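Glutathione uptake transporter (PDB 4UVM) probably carries peptides across the membrane by coupling their uptake to protons, as a POT-family member of the major facilitator superfamily. Local coordinates at residues 38-44 against 107-113. Residue numbers count along the deposited sequence, not the author numbering.
With 78M ((2S)-2,3-dihydroxypropyl(7Z)-pentadec-7-enoate), chain B.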
# COMPACT_ATOMS: atom_id res chain seq x y z
N PHE A 38 -17.87 5.00 9.72
CA PHE A 38 -17.98 4.97 11.18
C PHE A 38 -17.38 6.21 11.84
O PHE A 38 -17.92 6.71 12.83
CB PHE A 38 -17.30 3.73 11.72
CG PHE A 38 -17.06 3.76 13.21
CD1 PHE A 38 -18.11 3.57 14.09
CD2 PHE A 38 -15.79 3.97 13.72
CE1 PHE A 38 -17.89 3.60 15.45
CE2 PHE A 38 -15.57 4.00 15.08
CZ PHE A 38 -16.62 3.81 15.95
N LEU A 39 -16.27 6.70 11.31
CA LEU A 39 -15.62 7.88 11.87
C LEU A 39 -16.49 9.12 11.69
O LEU A 39 -16.53 9.99 12.56
CB LEU A 39 -14.25 8.11 11.23
CG LEU A 39 -13.16 7.08 11.54
CD1 LEU A 39 -11.89 7.36 10.75
CD2 LEU A 39 -12.86 7.04 13.03
N MET A 40 -17.17 9.20 10.56
CA MET A 40 -18.02 10.34 10.24
C MET A 40 -19.35 10.35 11.01
O MET A 40 -19.80 11.39 11.47
CB MET A 40 -18.31 10.38 8.74
CG MET A 40 -17.15 10.84 7.90
SD MET A 40 -16.76 12.57 8.19
CE MET A 40 -18.27 13.36 7.63
N THR A 41 -19.97 9.18 11.15
CA THR A 41 -21.29 9.10 11.76
C THR A 41 -21.26 8.98 13.28
O THR A 41 -22.19 9.41 13.96
CB THR A 41 -22.10 7.90 11.21
OG1 THR A 41 -21.58 6.68 11.75
CG2 THR A 41 -22.03 7.86 9.70
N ALA A 42 -20.19 8.40 13.82
CA ALA A 42 -20.18 8.04 15.23
C ALA A 42 -18.99 8.62 16.00
O ALA A 42 -19.13 9.63 16.69
CB ALA A 42 -20.20 6.53 15.38
N LEU A 43 -17.83 7.98 15.87
CA LEU A 43 -16.68 8.24 16.73
C LEU A 43 -16.23 9.71 16.78
O LEU A 43 -15.89 10.22 17.84
CB LEU A 43 -15.50 7.36 16.31
CG LEU A 43 -14.26 7.42 17.20
CD1 LEU A 43 -14.60 7.00 18.62
CD2 LEU A 43 -13.14 6.57 16.64
N LEU A 44 -16.24 10.38 15.63
CA LEU A 44 -15.78 11.77 15.58
C LEU A 44 -16.93 12.77 15.52
O LEU A 44 -16.83 13.79 14.84
CB LEU A 44 -14.84 11.97 14.38
CG LEU A 44 -13.61 11.07 14.32
CD1 LEU A 44 -12.81 11.35 13.06
CD2 LEU A 44 -12.73 11.23 15.55
N HIS A 107 -16.64 3.65 21.87
CA HIS A 107 -17.03 5.03 22.17
C HIS A 107 -15.90 5.88 22.73
O HIS A 107 -16.09 7.05 23.04
CB HIS A 107 -18.22 5.03 23.14
CG HIS A 107 -19.46 4.40 22.58
ND1 HIS A 107 -20.19 4.97 21.56
CD2 HIS A 107 -20.09 3.25 22.90
CE1 HIS A 107 -21.22 4.20 21.28
NE2 HIS A 107 -21.19 3.15 22.08
N SER A 108 -14.71 5.29 22.88
CA SER A 108 -13.55 6.05 23.33
C SER A 108 -12.55 6.19 22.18
O SER A 108 -12.19 5.19 21.55
CB SER A 108 -12.89 5.39 24.54
OG SER A 108 -12.12 4.27 24.15
N VAL A 109 -12.12 7.42 21.93
CA VAL A 109 -11.23 7.70 20.81
C VAL A 109 -9.83 7.13 21.01
O VAL A 109 -9.28 6.50 20.10
CB VAL A 109 -11.12 9.21 20.57
CG1 VAL A 109 -10.07 9.52 19.51
CG2 VAL A 109 -12.47 9.77 20.15
N GLN A 110 -9.26 7.34 22.19
CA GLN A 110 -7.94 6.83 22.50
C GLN A 110 -7.89 5.31 22.37
O GLN A 110 -6.95 4.75 21.81
CB GLN A 110 -7.51 7.24 23.91
CG GLN A 110 -6.17 6.66 24.32
CD GLN A 110 -6.01 6.56 25.83
OE1 GLN A 110 -5.62 7.53 26.49
NE2 GLN A 110 -6.31 5.39 26.38
N GLY A 111 -8.92 4.65 22.88
CA GLY A 111 -8.98 3.20 22.87
C GLY A 111 -9.22 2.62 21.49
O GLY A 111 -8.80 1.50 21.19
N PHE A 112 -9.90 3.39 20.64
CA PHE A 112 -10.17 2.94 19.28
C PHE A 112 -8.91 3.04 18.43
O PHE A 112 -8.61 2.15 17.63
CB PHE A 112 -11.31 3.74 18.66
CG PHE A 112 -11.86 3.13 17.40
CD1 PHE A 112 -12.85 2.17 17.47
CD2 PHE A 112 -11.37 3.50 16.16
CE1 PHE A 112 -13.36 1.59 16.32
CE2 PHE A 112 -11.88 2.93 15.00
CZ PHE A 112 -12.87 1.97 15.08
N TYR A 113 -8.17 4.13 18.61
CA TYR A 113 -6.91 4.34 17.91
C TYR A 113 -5.89 3.27 18.28
O TYR A 113 -5.05 2.89 17.47
CB TYR A 113 -6.33 5.72 18.23
CG TYR A 113 -7.08 6.87 17.61
CD1 TYR A 113 -8.14 6.65 16.75
CD2 TYR A 113 -6.70 8.18 17.87
CE1 TYR A 113 -8.82 7.71 16.17
CE2 TYR A 113 -7.37 9.25 17.31
CZ TYR A 113 -8.43 9.01 16.46
OH TYR A 113 -9.10 10.07 15.89
O21 78M B . -6.18 12.68 15.81
C20 78M B . -6.26 13.06 14.48
C18 78M B . -4.98 13.17 13.72
O19 78M B . -5.18 13.96 12.61
C17 78M B . -4.52 11.82 13.28
O2 78M B . -5.00 10.72 13.98
C1 78M B . -4.21 9.60 14.10
O1 78M B . -3.04 9.63 13.74
C2 78M B . -4.78 8.32 14.67
C3 78M B . -4.46 7.05 13.94
C4 78M B . -4.21 5.82 14.78
C5 78M B . -3.89 4.54 14.06
C6 78M B . -2.43 4.25 13.81
C7 78M B . -2.05 2.83 13.48
C8 78M B . -0.77 2.52 13.07
C9 78M B . 0.28 3.60 12.93
C10 78M B . 1.70 3.14 12.81
C11 78M B . 2.75 4.20 12.63
C12 78M B . 3.95 3.88 11.80
C13 78M B . 4.89 5.02 11.55
C15 78M B . 6.78 4.84 9.84
C14 78M B . 6.32 4.71 11.25
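In this major facilitator superfamily transporter, the C-terminal end of helix 35-43 packs against the N-terminal end of helix 109-125, joining the predicted transmembrane spans 26-47 and 111-130. The short axes of 38-43 and 109-113 run roughly antiparallel, at 151°, and approach no closer than 13.3 Å. Side chains bridge this gap, L43 above all, and no hydrogen bond joins the segments. The nearest CA atoms are those of L43 and H107, 6.3 Å apart; H107 precedes the second axis segment. The first helix ends in a wider pi-type turn: L43 N donates a hydrogen bond to F38 O, five residues back, at 3.3 Å. S108 is the N-cap residue of the second helix.

L43 CD1 packs on V109 CG2 at 3.8 Å, and L43 CD2 on F112 CD2 at 3.6 Å. The F38 and F112 rings meet obliquely, with planes at 34° and F38 CE2 3.4 Å from F112 CZ. F38 also packs edge-to-face with F181. L44 CD2 touches Y113 OH at 3.8 Å. Helix 49-67 joins this cluster, as V59 touches both L39 and Y113. Y113 also lines a lipid site: 78M C2 lies over one face of its ring, 3.7 Å from Y113 CD2.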